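Thiol transferase (Phanerochaete chrysosporium, PDB 4F0B) binds oxidized glutathione and, as a Ure2p-type glutathione transferase, probably carries out glutathione-dependent thiol transfer chemistry. Local coordinates at residues Ile24-Leu29 and Pro36-Val41; Arg157-Leu162 and Gly185-Ala190. All blocks are in the same frame, centred on the assembly; numbering follows the deposited sequence.

Interaction 1: Ile24-Leu29 and Pro36-Val41; sequences ILLEEL and PDYETV
Leu26 lays its CD1 methyl over one face of the Tyr38 ring in a CH-pi contact, 3.9 Å from the ring centroid and 16° off the ring normal, displaced toward the CG rim. Leu26 CB meets Tyr38 CE1 at 3.7 Å, while the other methyl, Leu26 CD2, turns to the proline ring and touches Pro36 CG at 3.8 Å. Pro36, which follows a cis peptide bond, also packs its CD against Leu29 CB, and its carbonyl O lies in plane at the edge of the tyrosine. With chi1 at 64°, the Tyr38 ring points at helix 20-33 and carries its OH to Glu27. Glu27 bends at chi2 and accepts the phenol: Tyr38 OH donates to Glu27 OE2 at 2.6 Å, and OE2 receives it on its anti lone pair, the one turned away from OE1, with carboxylate and ring planes 65° apart. The same OE2 forms a salt bridge with Lys30. A phenylalanine here would probably leave Glu27 OE2 without its phenolic donor. The contact joins helix 20-33 to strand 38-42 in the beta-alpha-beta unit of the thioredoxin-like domain. Apolar packing thus sets the ring against the helix, and a carboxylate that both lysine and phenol engage is likely to be stabilised in its charged form.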
# COMPACT_ATOMS: atom_id res chain seq x y z
N ILE A 24 6.62 0.97 -17.45
CA ILE A 24 6.00 -0.19 -18.08
C ILE A 24 4.55 0.12 -18.48
O ILE A 24 4.18 -0.09 -19.64
CB ILE A 24 6.06 -1.41 -17.18
CG1 ILE A 24 7.51 -1.90 -17.05
CG2 ILE A 24 5.12 -2.52 -17.73
CD1 ILE A 24 7.71 -2.98 -15.94
N LEU A 25 3.75 0.65 -17.56
CA LEU A 25 2.39 0.99 -17.94
C LEU A 25 2.34 2.04 -19.06
O LEU A 25 1.56 1.90 -19.99
CB LEU A 25 1.60 1.45 -16.72
CG LEU A 25 0.15 1.83 -17.06
CD1 LEU A 25 -0.65 0.69 -17.66
CD2 LEU A 25 -0.50 2.35 -15.79
N LEU A 26 3.17 3.09 -18.98
CA LEU A 26 3.18 4.10 -20.05
C LEU A 26 3.46 3.46 -21.40
O LEU A 26 2.82 3.78 -22.39
CB LEU A 26 4.21 5.19 -19.73
CG LEU A 26 3.75 6.13 -18.60
CD1 LEU A 26 4.94 6.87 -18.00
CD2 LEU A 26 2.73 7.12 -19.15
N GLU A 27 4.42 2.53 -21.46
CA GLU A 27 4.70 1.88 -22.73
C GLU A 27 3.58 0.92 -23.17
O GLU A 27 3.30 0.82 -24.36
CB GLU A 27 6.05 1.15 -22.68
CG GLU A 27 7.27 2.07 -22.61
CD GLU A 27 7.42 2.94 -23.85
OE1 GLU A 27 7.06 2.51 -24.99
OE2 GLU A 27 7.93 4.08 -23.74
N GLU A 28 2.92 0.25 -22.23
CA GLU A 28 1.77 -0.58 -22.59
C GLU A 28 0.65 0.28 -23.17
O GLU A 28 0.03 -0.08 -24.18
CB GLU A 28 1.25 -1.38 -21.39
CG GLU A 28 2.24 -2.39 -20.77
CD GLU A 28 2.36 -3.70 -21.55
OE1 GLU A 28 1.76 -3.84 -22.64
OE2 GLU A 28 3.10 -4.57 -21.06
N LEU A 29 0.43 1.45 -22.55
CA LEU A 29 -0.59 2.37 -23.05
C LEU A 29 -0.21 2.90 -24.43
O LEU A 29 -1.05 2.95 -25.33
CB LEU A 29 -0.76 3.53 -22.07
CG LEU A 29 -1.35 3.15 -20.71
CD1 LEU A 29 -1.22 4.33 -19.74
CD2 LEU A 29 -2.82 2.73 -20.84
N PRO A 36 -0.02 8.06 -23.77
CA PRO A 36 0.67 9.36 -23.83
C PRO A 36 2.19 9.24 -23.98
O PRO A 36 2.83 8.34 -23.42
CB PRO A 36 0.33 10.00 -22.48
CG PRO A 36 0.25 8.80 -21.53
CD PRO A 36 -0.32 7.66 -22.37
N ASP A 37 2.79 10.18 -24.70
CA ASP A 37 4.23 10.32 -24.64
C ASP A 37 4.64 10.95 -23.32
O ASP A 37 3.84 11.61 -22.66
CB ASP A 37 4.74 11.17 -25.80
CG ASP A 37 4.63 10.45 -27.14
OD1 ASP A 37 5.18 9.33 -27.25
OD2 ASP A 37 3.96 10.98 -28.07
N TYR A 38 5.88 10.73 -22.93
CA TYR A 38 6.35 11.13 -21.62
C TYR A 38 7.85 11.48 -21.62
O TYR A 38 8.63 10.98 -22.46
CB TYR A 38 6.02 10.04 -20.55
CG TYR A 38 6.73 8.72 -20.77
CD1 TYR A 38 6.21 7.78 -21.65
CD2 TYR A 38 7.93 8.44 -20.13
CE1 TYR A 38 6.86 6.59 -21.90
CE2 TYR A 38 8.58 7.22 -20.33
CZ TYR A 38 8.04 6.31 -21.22
OH TYR A 38 8.71 5.15 -21.48
N GLU A 39 8.23 12.37 -20.72
CA GLU A 39 9.62 12.65 -20.41
C GLU A 39 10.01 11.80 -19.23
O GLU A 39 9.20 11.58 -18.30
CB GLU A 39 9.81 14.14 -20.00
CG GLU A 39 11.21 14.50 -19.40
CD GLU A 39 11.38 15.97 -18.98
OE1 GLU A 39 10.38 16.73 -18.95
OE2 GLU A 39 12.54 16.39 -18.67
N THR A 40 11.26 11.35 -19.23
CA THR A 40 11.84 10.69 -18.09
C THR A 40 12.92 11.56 -17.45
O THR A 40 13.79 12.07 -18.14
CB THR A 40 12.49 9.39 -18.51
OG1 THR A 40 11.47 8.53 -19.04
CG2 THR A 40 13.17 8.70 -17.30
N VAL A 41 12.80 11.79 -16.15
CA VAL A 41 13.81 12.49 -15.35
C VAL A 41 14.40 11.45 -14.44
O VAL A 41 13.73 10.96 -13.53
CB VAL A 41 13.21 13.64 -14.54
CG1 VAL A 41 14.30 14.30 -13.67
CG2 VAL A 41 12.58 14.67 -15.47

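Interaction 2: Arg157-Leu162 and Gly185-Ala190; sequences RLYRVL and GWARIA. With GDS (oxidized glutathione disulfide), chain C.
Helix 145-166 and the end of helix 178-187 approach within the all-helical C-terminal domain of the glutathione transferase fold, their nearest CA atoms, those of Tyr159 and Ala187, 8.6 Å apart. Beyond Trp186 the chain makes a type I beta turn from Ala187 to Ala190, closed by the bond from Ala190 N to Ala187 O, and Ile189 is the N-cap of the next helix. Tyr159 bridges the gap by itself. Its ring meets the Ala187 methyl edge-on, Tyr159 CE2 to Ala187 CB 3.8 Å, and the Ala190 methyl lies obliquely to the ring, Tyr159 CZ to Ala190 CB 4.3 Å. The phenol reaches the backbone, with Tyr159 OH 3.1 Å from Ala187 CA; its hydrogen-bond partner is Gln130 OE1, and the amide nitrogen of that glutamine also binds Trp186 O, so one side chain joins the tyrosine hydroxyl to the backbone carbonyl just before the turn. Trp186 begins toward helix 145-166, then leads its indole away into the glutathione pocket, CG anti to the carbonyl carbon with chi1 -75°. Asn18 OD1 accepts from its NE1, which would help fix the rotation of the indole, and Asn18 ND2 in turn bonds the ligand. At the far end of the indole, Trp186 CH2 lies 3.5 Å from CB5 of the oxidized glutathione.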
# COMPACT_ATOMS: atom_id res chain seq x y z
N ARG A 157 6.92 -16.26 2.21
CA ARG A 157 5.51 -16.42 2.57
C ARG A 157 4.63 -15.62 1.61
O ARG A 157 3.60 -16.13 1.14
CB ARG A 157 5.26 -15.97 4.03
CG ARG A 157 3.88 -16.28 4.55
CD ARG A 157 3.59 -15.54 5.83
NE ARG A 157 3.45 -14.10 5.60
CZ ARG A 157 2.36 -13.53 5.09
NH1 ARG A 157 1.27 -14.26 4.83
NH2 ARG A 157 2.32 -12.21 4.91
N LEU A 158 5.00 -14.38 1.34
CA LEU A 158 4.23 -13.54 0.42
C LEU A 158 4.22 -14.11 -1.00
O LEU A 158 3.16 -14.09 -1.67
CB LEU A 158 4.81 -12.14 0.42
CG LEU A 158 4.55 -11.35 1.72
CD1 LEU A 158 5.53 -10.18 1.79
CD2 LEU A 158 3.08 -10.86 1.82
N TYR A 159 5.37 -14.62 -1.46
CA TYR A 159 5.40 -15.25 -2.78
C TYR A 159 4.61 -16.55 -2.84
O TYR A 159 4.12 -16.88 -3.92
CB TYR A 159 6.85 -15.38 -3.31
CG TYR A 159 7.31 -14.08 -3.93
CD1 TYR A 159 7.98 -13.11 -3.21
CD2 TYR A 159 7.01 -13.79 -5.26
CE1 TYR A 159 8.40 -11.93 -3.80
CE2 TYR A 159 7.41 -12.58 -5.84
CZ TYR A 159 8.13 -11.69 -5.11
OH TYR A 159 8.53 -10.49 -5.70
N ARG A 160 4.44 -17.24 -1.71
CA ARG A 160 3.61 -18.43 -1.71
C ARG A 160 2.15 -18.01 -1.88
O ARG A 160 1.39 -18.67 -2.63
CB ARG A 160 3.79 -19.18 -0.39
CG ARG A 160 2.92 -20.47 -0.32
CD ARG A 160 3.33 -21.50 -1.40
NE ARG A 160 4.75 -21.84 -1.29
CZ ARG A 160 5.52 -22.19 -2.32
NH1 ARG A 160 5.01 -22.29 -3.55
NH2 ARG A 160 6.80 -22.48 -2.12
N VAL A 161 1.74 -16.93 -1.23
CA VAL A 161 0.40 -16.39 -1.45
C VAL A 161 0.21 -16.07 -2.95
O VAL A 161 -0.81 -16.45 -3.57
CB VAL A 161 0.16 -15.10 -0.63
CG1 VAL A 161 -1.19 -14.44 -1.01
CG2 VAL A 161 0.19 -15.44 0.89
N LEU A 162 1.18 -15.40 -3.58
CA LEU A 162 1.06 -15.05 -5.00
C LEU A 162 1.05 -16.31 -5.87
O LEU A 162 0.24 -16.42 -6.83
CB LEU A 162 2.20 -14.12 -5.40
CG LEU A 162 2.19 -13.66 -6.84
CD1 LEU A 162 0.96 -12.82 -7.13
CD2 LEU A 162 3.45 -12.83 -7.05
N GLY A 185 7.64 -5.68 -11.03
CA GLY A 185 8.89 -4.96 -10.82
C GLY A 185 9.75 -5.55 -9.70
O GLY A 185 11.00 -5.54 -9.81
N TRP A 186 9.08 -6.04 -8.65
CA TRP A 186 9.75 -6.75 -7.56
C TRP A 186 10.06 -8.21 -7.89
O TRP A 186 11.15 -8.72 -7.59
CB TRP A 186 8.93 -6.64 -6.27
CG TRP A 186 9.04 -5.28 -5.65
CD1 TRP A 186 8.17 -4.23 -5.79
CD2 TRP A 186 10.09 -4.85 -4.80
NE1 TRP A 186 8.64 -3.13 -5.08
CE2 TRP A 186 9.82 -3.49 -4.46
CE3 TRP A 186 11.25 -5.47 -4.30
CZ2 TRP A 186 10.65 -2.76 -3.60
CZ3 TRP A 186 12.09 -4.74 -3.46
CH2 TRP A 186 11.78 -3.38 -3.12
N ALA A 187 9.09 -8.90 -8.49
CA ALA A 187 9.28 -10.34 -8.73
C ALA A 187 10.45 -10.61 -9.67
O ALA A 187 11.13 -11.63 -9.48
CB ALA A 187 7.99 -10.95 -9.27
N ARG A 188 10.69 -9.73 -10.65
CA ARG A 188 11.77 -10.00 -11.60
C ARG A 188 13.16 -9.94 -10.94
O ARG A 188 14.12 -10.46 -11.52
CB ARG A 188 11.68 -9.07 -12.81
CG ARG A 188 12.07 -7.62 -12.51
CD ARG A 188 11.78 -6.74 -13.72
NE ARG A 188 12.57 -7.12 -14.90
CZ ARG A 188 13.76 -6.59 -15.19
NH1 ARG A 188 14.28 -5.62 -14.43
NH2 ARG A 188 14.42 -6.98 -16.28
N ILE A 189 13.27 -9.33 -9.76
CA ILE A 189 14.52 -9.34 -9.02
C ILE A 189 14.47 -10.23 -7.78
O ILE A 189 15.45 -10.25 -7.03
CB ILE A 189 15.01 -7.92 -8.64
CG1 ILE A 189 14.07 -7.28 -7.61
CG2 ILE A 189 15.23 -7.08 -9.94
CD1 ILE A 189 14.62 -6.00 -6.90
N ALA A 190 13.40 -11.01 -7.60
CA ALA A 190 13.37 -11.98 -6.52
C ALA A 190 14.60 -12.93 -6.47
O ALA A 190 15.06 -13.21 -5.35
CB ALA A 190 12.04 -12.79 -6.54
N1 GDS C . 5.90 3.16 -1.39
CA1 GDS C . 6.74 3.87 -2.41
C1 GDS C . 6.15 3.55 -3.81
OE1 GDS C . 5.53 2.47 -3.97
OE2 GDS C . 6.31 4.40 -4.70
CB1 GDS C . 8.18 3.34 -2.35
CG1 GDS C . 9.12 4.11 -3.29
CD1 GDS C . 10.56 3.77 -2.96
O1 GDS C . 10.92 2.97 -2.10
N2 GDS C . 11.50 4.49 -3.66
CA2 GDS C . 12.94 4.30 -3.49
C2 GDS C . 13.60 5.64 -3.25
O2 GDS C . 13.26 6.66 -3.90
CB2 GDS C . 13.61 3.69 -4.72
SG2 GDS C . 12.90 2.13 -5.27
N3 GDS C . 14.56 5.62 -2.31
CA3 GDS C . 15.30 6.86 -2.01
C3 GDS C . 15.35 7.16 -0.56
OE3 GDS C . 15.93 8.22 -0.25
OE4 GDS C . 14.81 6.37 0.25
N4 GDS C . 11.13 0.29 -1.06
CA4 GDS C . 10.14 -0.33 -0.20
C4 GDS C . 8.70 -0.37 -0.82
OE5 GDS C . 8.55 -0.31 -2.05
OE6 GDS C . 7.77 -0.45 0.01
C5 GDS C . 12.40 -0.15 -1.02
O5 GDS C . 12.76 -1.08 -0.27
CA5 GDS C . 13.39 0.56 -1.92
N5 GDS C . 14.69 0.70 -1.22
CB5 GDS C . 13.49 -0.29 -3.21
SG5 GDS C . 14.43 0.55 -4.47
CA6 GDS C . 15.84 3.48 1.74
C6 GDS C . 15.95 2.44 2.87
OE7 GDS C . 15.09 1.54 2.94
OE8 GDS C . 16.88 2.61 3.70
N6 GDS C . 16.15 4.79 2.30
CB6 GDS C . 16.84 3.14 0.58
CG6 GDS C . 16.56 1.84 -0.22
CD6 GDS C . 15.25 1.92 -0.96
O6 GDS C . 14.69 2.96 -1.28

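Interaction 1 closes before interaction 2 opens along the chain, and the two lie on opposite sides of the chain's centre, with their centres 24 Å apart and their nearest atoms about 6 Å apart without touching. Segments 24-29 and 36-41 belong to the N-terminal thioredoxin-like domain, where strand 38-42 is an outer strand of the mixed sheet; segments 157-162 and 185-190 belong to the helical C-terminal domain. Only interaction 2 holds a pocket residue, whereas the Leu26 side chain of interaction 1 stays about 14 Å from a bound ligand. The ligand itself spans both domains, bonding to Glu83 and Thr84 while Trp186 packs against it.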